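Local coordinates for protein virulence factor (Pectobacterium carotovorum, PDB 2W3Y) that is an S-palmitoylated virulence factor of a Drosophila pathogen and binds to lipid vesicles, at residues F30-G35 / A74-N79; Y47-A52 / D176-T181; V97-I102 / D222-T227; G139-F144 / D264-V269. All blocks are in the same frame, centred on the assembly; numbering follows the deposited sequence.

Contact 1: residues F30-G35 / A74-N79; sequences FDIVPG and ASAAVN
Two groups hold Ser75 OG: the backbone N of Val33 donates to it over 3.0 Å with an N-H...O angle of 161°, and the hydroxyl of Tyr44 on strand 40-49 forms a second hydrogen bond. OG stands anti to its own backbone N (chi1 -176°), and there it also touches Ile32, whose CB lies 3.4 Å away. Val33 then sets its CG2 branch against the helix, 3.6 Å from Asn79 N and 3.8 Å from Val78 CG1. One turn back, Ala76 fits against the extended chain. Its CA makes a C-H...O contact of 3.3 Å with Asp31 O, while its CB meets Phe30 CB at 3.7 Å, the Phe30 ring leading off to stack on His18. Polar atoms at this end share one water, which donates to Asp31 O and to Ala76 O, each at 2.7 Å, and accepts from Asn79 ND2; Asn79 OD1 is taken by Lys88. Ser75, Ala76 and Asn79, spaced as i, i+1 and i+4, form a single helix face, and the contact is an extended loop packed against that face of helix 57-81 just before it enters the antiparallel pair 36-37 and 40-49.

Contact 2: residues Y47-A52 / D176-T181; sequences YQFNEA and DLFQDT
Backbone and amide hydrogen bonds join Phe49 and Asn50 to Leu177. Leu177 N donates to Phe49 O over 3.2 Å. One residue on, where positive phi (78°) turns the chain off the strand, Asn50 ND2 takes over and donates to Leu177 O, also at 3.2 Å and nearly straight (164°); its other partner is Val269 O. Gln48 NE2 closes the bend by donating to Asn50 O at 3.0 Å. The two bonds to Leu177 tie strands 40-49 and 166-179 as parallel neighbours in the mixed sheet, strand 262-266 flanking 40-49 on its other edge. The polar contact on the Phe49 face is the carboxylate of Asp176: OD1, hydrogen-bonded to Thr174, sits in the ring plane at the edge, 3.4 Å from Phe49 CD2, while OD2 binds Arg190 and Tyr275. Apolar contacts fall to Leu177, whose CD2 reaches Ala52 CB at 3.6 Å and whose CD1 lies 3.8 Å from Gln48 CG, with Val60 of helix 57-81 packed against all three side chains. Phe178 brings CZ to within 3.8 Å of Phe49 CB, and its ring plane stands 84° from the amide of Asn50.

Contact 3: residues V97-I102 / D222-T227; sequences VSNQLI and DTVGGT
Ser98 and Ile102, one turn apart on helix 91-105, face Val224, Gly225 and Gly226 of strand 214-228 in a helix-on-sheet packing. The axes of segments 97-102 and 222-227 run nearly parallel, 18° apart, and approach to 8.6 Å. No hydrogen bond crosses the interface; the strand spends its backbone groups on its antiparallel neighbours, 185-198 and 109-121. Ile102 carries one end of the contact. Its CB points at the strand and forks there. The CG2 branch reaches only toward the carbonyl end of the peptide between the two glycines, 4.1 Å from Gly225 O. The other branch leaves through CG1, and a chi2 of -54° folds its end round, which brings CD1 over the peptide itself, 3.8 Å from Gly226 N. Both branches thus rest on the same side of bare backbone, and Pro109 packs against the side chain from the next strand. Because Gly226 has no side chain, the main chains come close here: the CA atoms of Ile102 and Gly226 are 6.2 Å apart, against 7.2 Å for the CA atoms of Ser98 and Val224. At the Ser98 end the strand supplies the side chain instead. Val224 spreads its two methyls against the helix, with Tyr91 beside it. Ser98 contributes mainly its methylene, since its hydroxyl is bonded to Trp94 O one turn earlier; Phe191 and Ile193 of strand 185-198 flank it. Val224 CG1 lies 3.7 Å from Ser98 CB, and Val224 CG2 meets the amide oxygen OD1 of the exposed Asn99, also at 3.7 Å.

Contact 4: residues G139-F144 / D264-V269; sequences GNVTGF and DIFNGV
At the N-terminal end of helix 142-159, entered through an Asx turn, Val141 and Phe144 close on Phe266 at the end of strand 262-266. Asn140 OD1 makes the turn: it accepts from Thr142 N over 2.9 Å with an N-H...O angle of 168° and from Thr142 OG1, also at 2.9 Å, leaving Val141 as N-cap. The Phe266 ring slots in beside this start. Val141 CG1 touches its CD1 at 3.7 Å, and Phe144 CB comes to the ring edge, in plane, 3.9 Å from CZ. A chi1 of 176° puts Phe144 CG anti to the backbone N, and the side chain, its end leading away from segment 264-269, lies about 7 Å from a bound palmitic acid at the nearest approach; Ile130 packs on both phenylalanine side chains. Over one face of the Phe266 ring lies CB of Asp264, offset toward the rim. No direct hydrogen bond joins the two segments, and water takes that role at their exposed edge. One water accepts from Gly139 N and donates to Asn267 O, while another accepts from Asn140 N and donates to the same carbonyl. At the helix start a third water accepts from Phe144 N at 3.0 Å and donates to Asp264 OD2 at 2.7 Å.

Overall arrangement
Contacts 2 and 3 are buried and contacts 1 and 4 partly so, and the waters of the set bridge segments only in the latter two. Contacts 2, 3 and 4 all reach the mixed sheet: contact 2 joins two of its strands directly, whereas 3 and 4 set helices against it, by apolar packing without hydrogen bonds in the first and with waters added in the second. Contacts 2 and 4 lie side by side, linked through Asn50, whose backbone N and ND2 hydrogen-bond Phe266 O and Val269 O. Contacts 1 and 3 touch where Ala74 and Ala77 pack on Leu101 and Val97 between helices 57-81 and 91-105. Contact 1 lies across the chain's centre from contacts 2 and 4.

Contact 1: residues F30-G35 / A74-N79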
loop_
_atom_site.group_PDB
_atom_site.type_symbol
_atom_site.label_atom_id
_atom_site.label_comp_id
_atom_site.label_asym_id
_atom_site.label_seq_id
_atom_site.Cartn_x
_atom_site.Cartn_y
_atom_site.Cartn_z
ATOM N N PHE A 30 -18.150 -4.548 -3.145
ATOM C CA PHE A 30 -17.814 -3.681 -4.274
ATOM C C PHE A 30 -16.534 -4.102 -4.994
ATOM O O PHE A 30 -15.546 -4.435 -4.359
ATOM C CB PHE A 30 -17.778 -2.230 -3.824
ATOM C CG PHE A 30 -19.082 -1.761 -3.223
ATOM C CD1 PHE A 30 -20.221 -1.616 -4.022
ATOM C CD2 PHE A 30 -19.181 -1.503 -1.860
ATOM C CE1 PHE A 30 -21.446 -1.191 -3.468
ATOM C CE2 PHE A 30 -20.397 -1.068 -1.293
ATOM C CZ PHE A 30 -21.533 -0.925 -2.098
ATOM N N ASP A 31 -16.582 -4.103 -6.326
ATOM C CA ASP A 31 -15.403 -4.393 -7.158
ATOM C C ASP A 31 -14.252 -3.432 -6.846
ATOM O O ASP A 31 -14.484 -2.254 -6.581
ATOM C CB ASP A 31 -15.755 -4.292 -8.641
ATOM C CG ASP A 31 -16.693 -5.395 -9.097
ATOM O OD1 ASP A 31 -16.765 -6.440 -8.414
ATOM O OD2 ASP A 31 -17.350 -5.217 -10.155
ATOM N N ILE A 32 -13.020 -3.940 -6.871
ATOM C CA ILE A 32 -11.842 -3.098 -6.654
ATOM C C ILE A 32 -11.113 -2.873 -7.962
ATOM O O ILE A 32 -11.420 -3.521 -8.967
ATOM C CB ILE A 32 -10.890 -3.650 -5.537
ATOM C CG1 ILE A 32 -10.235 -4.978 -5.966
ATOM C CG2 ILE A 32 -11.657 -3.730 -4.189
ATOM C CD1 ILE A 32 -9.043 -5.415 -5.087
ATOM N N VAL A 33 -10.173 -1.936 -7.961
ATOM C CA VAL A 33 -9.431 -1.623 -9.153
ATOM C C VAL A 33 -8.516 -2.815 -9.465
ATOM O O VAL A 33 -7.768 -3.261 -8.589
ATOM C CB VAL A 33 -8.639 -0.315 -8.987
ATOM C CG1 VAL A 33 -7.675 -0.094 -10.177
ATOM C CG2 VAL A 33 -9.613 0.880 -8.779
ATOM N N PRO A 34 -8.609 -3.360 -10.692
ATOM C CA PRO A 34 -7.792 -4.533 -11.051
ATOM C C PRO A 34 -6.292 -4.264 -10.911
ATOM O O PRO A 34 -5.804 -3.196 -11.311
ATOM C CB PRO A 34 -8.183 -4.798 -12.512
ATOM C CG PRO A 34 -9.584 -4.226 -12.604
ATOM C CD PRO A 34 -9.501 -2.969 -11.795
ATOM N N GLY A 35 -5.578 -5.230 -10.338
ATOM C CA GLY A 35 -4.167 -5.053 -9.994
ATOM C C GLY A 35 -3.267 -4.835 -11.195
ATOM O O GLY A 35 -2.291 -4.102 -11.111
ATOM N N ALA A 74 -10.913 1.815 -0.017
ATOM C CA ALA A 74 -10.427 2.933 -0.825
ATOM C C ALA A 74 -10.437 2.574 -2.323
ATOM O O ALA A 74 -10.924 3.340 -3.167
ATOM C CB ALA A 74 -9.049 3.375 -0.368
ATOM N N SER A 75 -9.934 1.384 -2.637
ATOM C CA SER A 75 -9.879 0.895 -4.007
ATOM C C SER A 75 -11.249 0.777 -4.677
ATOM O O SER A 75 -11.380 1.096 -5.858
ATOM C CB SER A 75 -9.160 -0.452 -4.081
ATOM O OG SER A 75 -9.045 -0.835 -5.437
ATOM N N ALA A 76 -12.245 0.306 -3.923
ATOM C CA ALA A 76 -13.617 0.165 -4.432
ATOM C C ALA A 76 -14.303 1.509 -4.743
ATOM O O ALA A 76 -14.985 1.628 -5.777
ATOM C CB ALA A 76 -14.458 -0.703 -3.497
ATOM N N ALA A 77 -14.076 2.509 -3.886
ATOM C CA ALA A 77 -14.525 3.895 -4.117
ATOM C C ALA A 77 -13.929 4.493 -5.395
ATOM O O ALA A 77 -14.642 5.095 -6.204
ATOM C CB ALA A 77 -14.182 4.777 -2.910
ATOM N N VAL A 78 -12.624 4.295 -5.581
ATOM C CA VAL A 78 -11.902 4.744 -6.771
ATOM C C VAL A 78 -12.460 4.104 -8.038
ATOM O O VAL A 78 -12.711 4.803 -9.014
ATOM C CB VAL A 78 -10.372 4.444 -6.682
ATOM C CG1 VAL A 78 -9.709 4.593 -8.070
ATOM C CG2 VAL A 78 -9.714 5.354 -5.663
ATOM N N ASN A 79 -12.628 2.779 -8.002
ATOM C CA ASN A 79 -13.186 1.998 -9.096
ATOM C C ASN A 79 -14.559 2.498 -9.568
ATOM O O ASN A 79 -14.811 2.624 -10.777
ATOM C CB ASN A 79 -13.306 0.535 -8.677
ATOM C CG ASN A 79 -13.659 -0.369 -9.837
ATOM O OD1 ASN A 79 -12.893 -0.502 -10.786
ATOM N ND2 ASN A 79 -14.833 -0.986 -9.771
HETATM O O HOH W 1 -16.399 -0.357 -7.007
#

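Contact 2: residues Y47-A52 / D176-T181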
loop_
_atom_site.group_PDB
_atom_site.type_symbol
_atom_site.label_atom_id
_atom_site.label_comp_id
_atom_site.label_asym_id
_atom_site.label_seq_id
_atom_site.Cartn_x
_atom_site.Cartn_y
_atom_site.Cartn_z
ATOM N N TYR A 47 2.966 -5.178 4.495
ATOM C CA TYR A 47 4.305 -5.415 5.013
ATOM C C TYR A 47 4.291 -5.376 6.523
ATOM O O TYR A 47 3.874 -4.388 7.128
ATOM C CB TYR A 47 5.306 -4.380 4.511
ATOM C CG TYR A 47 5.423 -4.288 3.005
ATOM C CD1 TYR A 47 5.369 -5.436 2.205
ATOM C CD2 TYR A 47 5.600 -3.050 2.379
ATOM C CE1 TYR A 47 5.467 -5.356 0.810
ATOM C CE2 TYR A 47 5.714 -2.962 0.979
ATOM C CZ TYR A 47 5.652 -4.123 0.207
ATOM O OH TYR A 47 5.766 -4.062 -1.169
ATOM N N GLN A 48 4.759 -6.448 7.131
ATOM C CA GLN A 48 5.007 -6.422 8.564
ATOM C C GLN A 48 6.498 -6.455 8.818
ATOM O O GLN A 48 7.196 -7.325 8.304
ATOM C CB GLN A 48 4.302 -7.576 9.273
ATOM C CG GLN A 48 4.510 -7.507 10.785
ATOM C CD GLN A 48 3.825 -8.629 11.537
ATOM O OE1 GLN A 48 2.793 -9.150 11.105
ATOM N NE2 GLN A 48 4.403 -9.009 12.675
ATOM N N PHE A 49 6.984 -5.503 9.607
ATOM C CA PHE A 49 8.401 -5.419 9.911
ATOM C C PHE A 49 8.665 -5.967 11.300
ATOM O O PHE A 49 8.333 -5.326 12.291
ATOM C CB PHE A 49 8.922 -3.978 9.768
ATOM C CG PHE A 49 8.713 -3.404 8.403
ATOM C CD1 PHE A 49 9.282 -4.012 7.278
ATOM C CD2 PHE A 49 7.913 -2.272 8.231
ATOM C CE1 PHE A 49 9.081 -3.479 5.987
ATOM C CE2 PHE A 49 7.705 -1.738 6.958
ATOM C CZ PHE A 49 8.284 -2.339 5.839
ATOM N N ASN A 50 9.237 -7.174 11.329
ATOM C CA ASN A 50 9.556 -7.935 12.553
ATOM C C ASN A 50 8.352 -8.619 13.177
ATOM O O ASN A 50 7.255 -8.086 13.165
ATOM C CB ASN A 50 10.273 -7.062 13.595
ATOM C CG ASN A 50 11.576 -6.490 13.081
ATOM O OD1 ASN A 50 12.363 -7.191 12.450
ATOM N ND2 ASN A 50 11.814 -5.207 13.361
ATOM N N GLU A 51 8.579 -9.816 13.717
ATOM C CA GLU A 51 7.570 -10.513 14.505
ATOM C C GLU A 51 7.276 -9.697 15.754
ATOM O O GLU A 51 8.175 -9.070 16.322
ATOM C CB GLU A 51 8.046 -11.921 14.886
ATOM C CG GLU A 51 8.060 -12.936 13.725
ATOM C CD GLU A 51 6.710 -13.624 13.506
ATOM O OE1 GLU A 51 5.736 -13.319 14.242
ATOM O OE2 GLU A 51 6.613 -14.474 12.585
ATOM N N ALA A 52 6.008 -9.684 16.140
ATOM C CA ALA A 52 5.541 -9.001 17.335
ATOM C C ALA A 52 5.910 -9.796 18.594
ATOM O O ALA A 52 5.937 -11.022 18.551
ATOM C CB ALA A 52 4.036 -8.813 17.261
ATOM N N ASP A 176 4.614 -1.853 11.790
ATOM C CA ASP A 176 5.938 -1.620 12.360
ATOM C C ASP A 176 6.026 -2.116 13.786
ATOM O O ASP A 176 5.283 -1.657 14.642
ATOM C CB ASP A 176 6.304 -0.126 12.411
ATOM C CG ASP A 176 6.114 0.597 11.091
ATOM O OD1 ASP A 176 6.071 -0.049 10.023
ATOM O OD2 ASP A 176 5.996 1.835 11.149
ATOM N N LEU A 177 6.968 -3.025 14.029
ATOM C CA LEU A 177 7.286 -3.500 15.387
ATOM C C LEU A 177 8.729 -3.173 15.682
ATOM O O LEU A 177 9.618 -3.965 15.405
ATOM C CB LEU A 177 7.008 -5.008 15.514
ATOM C CG LEU A 177 5.490 -5.060 15.412
ATOM C CD1 LEU A 177 4.958 -5.850 14.216
ATOM C CD2 LEU A 177 4.804 -5.335 16.754
ATOM N N PHE A 178 8.946 -1.972 16.204
ATOM C CA PHE A 178 10.267 -1.421 16.414
ATOM C C PHE A 178 10.384 -0.958 17.861
ATOM O O PHE A 178 9.373 -0.675 18.521
ATOM C CB PHE A 178 10.486 -0.182 15.520
ATOM C CG PHE A 178 10.545 -0.475 14.039
ATOM C CD1 PHE A 178 11.365 -1.497 13.535
ATOM C CD2 PHE A 178 9.814 0.299 13.144
ATOM C CE1 PHE A 178 11.433 -1.759 12.161
ATOM C CE2 PHE A 178 9.878 0.049 11.767
ATOM C CZ PHE A 178 10.686 -0.988 11.281
ATOM N N GLN A 179 11.621 -0.824 18.324
ATOM C CA GLN A 179 11.917 -0.306 19.662
ATOM C C GLN A 179 11.875 1.217 19.736
ATOM O O GLN A 179 12.486 1.905 18.895
ATOM C CB GLN A 179 13.306 -0.757 20.094
ATOM C CG GLN A 179 13.414 -2.181 20.545
ATOM C CD GLN A 179 14.857 -2.576 20.786
ATOM O OE1 GLN A 179 15.456 -2.195 21.790
ATOM N NE2 GLN A 179 15.432 -3.325 19.850
ATOM N N ASP A 180 11.178 1.751 20.740
ATOM C CA ASP A 180 11.343 3.166 21.119
ATOM C C ASP A 180 12.723 3.415 21.758
ATOM O O ASP A 180 13.535 2.490 21.865
ATOM C CB ASP A 180 10.170 3.687 21.984
ATOM C CG ASP A 180 10.101 3.063 23.399
ATOM O OD1 ASP A 180 11.125 2.611 23.958
ATOM O OD2 ASP A 180 8.983 3.056 23.962
ATOM N N THR A 181 12.997 4.658 22.156
ATOM C CA THR A 181 14.303 5.040 22.742
ATOM C C THR A 181 14.604 4.307 24.057
ATOM O O THR A 181 15.770 4.064 24.406
ATOM C CB THR A 181 14.399 6.573 22.980
ATOM O OG1 THR A 181 13.832 7.267 21.864
ATOM C CG2 THR A 181 15.860 7.013 23.138
#

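Contact 3: residues V97-I102 / D222-T227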
loop_
_atom_site.group_PDB
_atom_site.type_symbol
_atom_site.label_atom_id
_atom_site.label_comp_id
_atom_site.label_asym_id
_atom_site.label_seq_id
_atom_site.Cartn_x
_atom_site.Cartn_y
_atom_site.Cartn_z
ATOM N N VAL A 97 -9.872 10.309 -2.316
ATOM C CA VAL A 97 -10.588 9.319 -1.495
ATOM C C VAL A 97 -9.879 9.097 -0.147
ATOM O O VAL A 97 -10.536 9.027 0.905
ATOM C CB VAL A 97 -10.807 7.990 -2.286
ATOM C CG1 VAL A 97 -11.260 6.848 -1.373
ATOM C CG2 VAL A 97 -11.822 8.191 -3.452
ATOM N N SER A 98 -8.541 9.002 -0.173
ATOM C CA SER A 98 -7.748 8.911 1.054
ATOM C C SER A 98 -7.871 10.149 1.975
ATOM O O SER A 98 -7.880 10.009 3.188
ATOM C CB SER A 98 -6.268 8.631 0.726
ATOM O OG SER A 98 -6.137 7.463 -0.078
ATOM N N ASN A 99 -7.958 11.347 1.396
ATOM C CA ASN A 99 -8.157 12.587 2.167
ATOM C C ASN A 99 -9.505 12.627 2.910
ATOM O O ASN A 99 -9.736 13.495 3.741
ATOM C CB ASN A 99 -8.037 13.820 1.260
ATOM C CG ASN A 99 -6.587 14.157 0.903
ATOM O OD1 ASN A 99 -5.642 13.798 1.616
ATOM N ND2 ASN A 99 -6.415 14.877 -0.199
ATOM N N GLN A 100 -10.383 11.679 2.601
ATOM C CA GLN A 100 -11.645 11.521 3.309
ATOM C C GLN A 100 -11.513 10.522 4.457
ATOM O O GLN A 100 -12.041 10.764 5.552
ATOM C CB GLN A 100 -12.759 11.120 2.345
ATOM C CG GLN A 100 -13.092 12.180 1.308
ATOM C CD GLN A 100 -13.535 13.506 1.924
ATOM O OE1 GLN A 100 -12.920 14.544 1.685
ATOM N NE2 GLN A 100 -14.605 13.472 2.718
ATOM N N LEU A 101 -10.770 9.432 4.220
ATOM C CA LEU A 101 -10.513 8.390 5.228
ATOM C C LEU A 101 -9.612 8.837 6.384
ATOM O O LEU A 101 -9.870 8.505 7.546
ATOM C CB LEU A 101 -9.889 7.124 4.571
ATOM C CG LEU A 101 -10.764 6.325 3.601
ATOM C CD1 LEU A 101 -9.976 5.232 2.861
ATOM C CD2 LEU A 101 -12.016 5.742 4.276
ATOM N N ILE A 102 -8.546 9.567 6.051
ATOM C CA ILE A 102 -7.463 9.906 6.993
ATOM C C ILE A 102 -7.902 10.732 8.232
ATOM O O ILE A 102 -7.620 10.334 9.355
ATOM C CB ILE A 102 -6.210 10.536 6.250
ATOM C CG1 ILE A 102 -5.603 9.554 5.218
ATOM C CG2 ILE A 102 -5.131 11.053 7.233
ATOM C CD1 ILE A 102 -5.240 8.190 5.741
ATOM N N ASP A 222 4.335 10.481 -5.575
ATOM C CA ASP A 222 3.340 11.232 -4.800
ATOM C C ASP A 222 2.841 10.363 -3.652
ATOM O O ASP A 222 2.579 9.174 -3.852
ATOM C CB ASP A 222 2.147 11.582 -5.675
ATOM C CG ASP A 222 2.502 12.508 -6.809
ATOM O OD1 ASP A 222 3.153 13.546 -6.559
ATOM O OD2 ASP A 222 2.108 12.190 -7.957
ATOM N N THR A 223 2.711 10.944 -2.463
ATOM C CA THR A 223 2.392 10.172 -1.264
ATOM C C THR A 223 1.194 10.716 -0.491
ATOM O O THR A 223 0.980 11.937 -0.410
ATOM C CB THR A 223 3.628 10.008 -0.293
ATOM O OG1 THR A 223 3.912 11.237 0.387
ATOM C CG2 THR A 223 4.892 9.547 -1.033
ATOM N N VAL A 224 0.426 9.799 0.085
ATOM C CA VAL A 224 -0.670 10.112 1.012
ATOM C C VAL A 224 -0.794 8.927 1.981
ATOM O O VAL A 224 -0.517 7.776 1.619
ATOM C CB VAL A 224 -2.012 10.453 0.292
ATOM C CG1 VAL A 224 -2.708 9.214 -0.238
ATOM C CG2 VAL A 224 -2.957 11.259 1.218
ATOM N N GLY A 225 -1.159 9.226 3.220
ATOM C CA GLY A 225 -1.249 8.189 4.235
ATOM C C GLY A 225 -1.400 8.698 5.650
ATOM O O GLY A 225 -1.401 9.905 5.902
ATOM N N GLY A 226 -1.528 7.758 6.584
ATOM C CA GLY A 226 -1.615 8.098 7.991
ATOM C C GLY A 226 -1.404 6.881 8.854
ATOM O O GLY A 226 -1.284 5.766 8.351
ATOM N N THR A 227 -1.355 7.116 10.157
ATOM C CA THR A 227 -1.201 6.069 11.166
ATOM C C THR A 227 -2.591 5.752 11.717
ATOM O O THR A 227 -3.327 6.665 12.083
ATOM C CB THR A 227 -0.297 6.571 12.305
ATOM O OG1 THR A 227 0.987 6.945 11.778
ATOM C CG2 THR A 227 -0.102 5.508 13.402
#

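Contact 4: residues G139-F144 / D264-V269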
loop_
_atom_site.group_PDB
_atom_site.type_symbol
_atom_site.label_atom_id
_atom_site.label_comp_id
_atom_site.label_asym_id
_atom_site.label_seq_id
_atom_site.Cartn_x
_atom_site.Cartn_y
_atom_site.Cartn_z
ATOM N N GLY A 139 16.659 -6.511 6.120
ATOM C CA GLY A 139 17.629 -7.595 6.051
ATOM C C GLY A 139 17.278 -8.479 4.867
ATOM O O GLY A 139 17.332 -8.043 3.716
ATOM N N ASN A 140 16.895 -9.715 5.169
ATOM C CA ASN A 140 16.484 -10.687 4.173
ATOM C C ASN A 140 15.128 -10.321 3.565
ATOM O O ASN A 140 14.108 -10.311 4.259
ATOM C CB ASN A 140 16.409 -12.089 4.800
ATOM C CG ASN A 140 16.264 -13.186 3.763
ATOM O OD1 ASN A 140 15.452 -13.089 2.831
ATOM N ND2 ASN A 140 17.055 -14.248 3.914
ATOM N N VAL A 141 15.127 -10.036 2.265
ATOM C CA VAL A 141 13.891 -9.762 1.542
ATOM C C VAL A 141 13.741 -10.676 0.323
ATOM O O VAL A 141 13.063 -10.337 -0.643
ATOM C CB VAL A 141 13.766 -8.247 1.166
ATOM C CG1 VAL A 141 13.804 -7.386 2.439
ATOM C CG2 VAL A 141 14.861 -7.812 0.177
ATOM N N THR A 142 14.345 -11.866 0.391
ATOM C CA THR A 142 14.411 -12.765 -0.778
ATOM C C THR A 142 13.046 -13.258 -1.242
ATOM O O THR A 142 12.863 -13.508 -2.441
ATOM C CB THR A 142 15.341 -14.001 -0.560
ATOM O OG1 THR A 142 14.879 -14.757 0.569
ATOM C CG2 THR A 142 16.788 -13.566 -0.361
ATOM N N GLY A 143 12.108 -13.418 -0.302
ATOM C CA GLY A 143 10.720 -13.766 -0.625
ATOM C C GLY A 143 10.008 -12.700 -1.451
ATOM O O GLY A 143 9.397 -13.006 -2.478
ATOM N N PHE A 144 10.071 -11.447 -1.002
ATOM C CA PHE A 144 9.543 -10.319 -1.784
ATOM C C PHE A 144 10.256 -10.214 -3.146
ATOM O O PHE A 144 9.607 -9.962 -4.171
ATOM C CB PHE A 144 9.659 -9.011 -0.997
ATOM C CG PHE A 144 9.232 -7.791 -1.771
ATOM C CD1 PHE A 144 7.883 -7.560 -2.040
ATOM C CD2 PHE A 144 10.169 -6.876 -2.237
ATOM C CE1 PHE A 144 7.478 -6.425 -2.768
ATOM C CE2 PHE A 144 9.770 -5.739 -2.972
ATOM C CZ PHE A 144 8.412 -5.519 -3.223
ATOM N N ASP A 264 4.124 -10.246 3.767
ATOM C CA ASP A 264 5.206 -10.942 4.439
ATOM C C ASP A 264 5.448 -10.341 5.814
ATOM O O ASP A 264 5.040 -9.199 6.094
ATOM C CB ASP A 264 6.491 -10.886 3.594
ATOM C CG ASP A 264 7.422 -12.092 3.832
ATOM O OD1 ASP A 264 7.059 -13.019 4.615
ATOM O OD2 ASP A 264 8.526 -12.104 3.231
ATOM N N ILE A 265 6.048 -11.146 6.687
ATOM C CA ILE A 265 6.683 -10.651 7.899
ATOM C C ILE A 265 8.173 -10.636 7.627
ATOM O O ILE A 265 8.819 -11.690 7.494
ATOM C CB ILE A 265 6.335 -11.505 9.172
ATOM C CG1 ILE A 265 4.823 -11.479 9.421
ATOM C CG2 ILE A 265 7.095 -10.986 10.398
ATOM C CD1 ILE A 265 4.306 -12.547 10.384
ATOM N N PHE A 266 8.725 -9.434 7.495
ATOM C CA PHE A 266 10.149 -9.281 7.250
ATOM C C PHE A 266 10.883 -9.376 8.584
ATOM O O PHE A 266 10.421 -8.821 9.586
ATOM C CB PHE A 266 10.436 -7.937 6.592
ATOM C CG PHE A 266 9.928 -7.830 5.186
ATOM C CD1 PHE A 266 10.638 -8.390 4.131
ATOM C CD2 PHE A 266 8.731 -7.176 4.921
ATOM C CE1 PHE A 266 10.179 -8.286 2.828
ATOM C CE2 PHE A 266 8.255 -7.059 3.611
ATOM C CZ PHE A 266 8.978 -7.614 2.568
ATOM N N ASN A 267 12.018 -10.064 8.584
ATOM C CA ASN A 267 12.807 -10.274 9.797
ATOM C C ASN A 267 14.081 -9.443 9.823
ATOM O O ASN A 267 14.652 -9.136 8.764
ATOM C CB ASN A 267 13.155 -11.761 9.964
ATOM C CG ASN A 267 11.915 -12.642 10.066
ATOM O OD1 ASN A 267 11.031 -12.398 10.892
ATOM N ND2 ASN A 267 11.840 -13.662 9.215
ATOM N N GLY A 268 14.512 -9.093 11.037
ATOM C CA GLY A 268 15.738 -8.320 11.274
ATOM C C GLY A 268 15.698 -6.898 10.739
ATOM O O GLY A 268 16.690 -6.414 10.195
ATOM N N VAL A 269 14.559 -6.223 10.906
ATOM C CA VAL A 269 14.342 -4.877 10.343
ATOM C C VAL A 269 14.475 -3.766 11.397
ATOM O O VAL A 269 13.997 -3.902 12.521
ATOM C CB VAL A 269 12.948 -4.788 9.636
ATOM C CG1 VAL A 269 12.756 -3.442 8.879
ATOM C CG2 VAL A 269 12.774 -5.955 8.676
HETATM O O HOH W 2 14.267 -7.884 6.324
HETATM O O HOH W 3 12.938 -11.468 6.048
HETATM O O HOH W 4 17.251 -10.503 7.987
HETATM O O HOH W 5 10.710 -11.343 1.912
#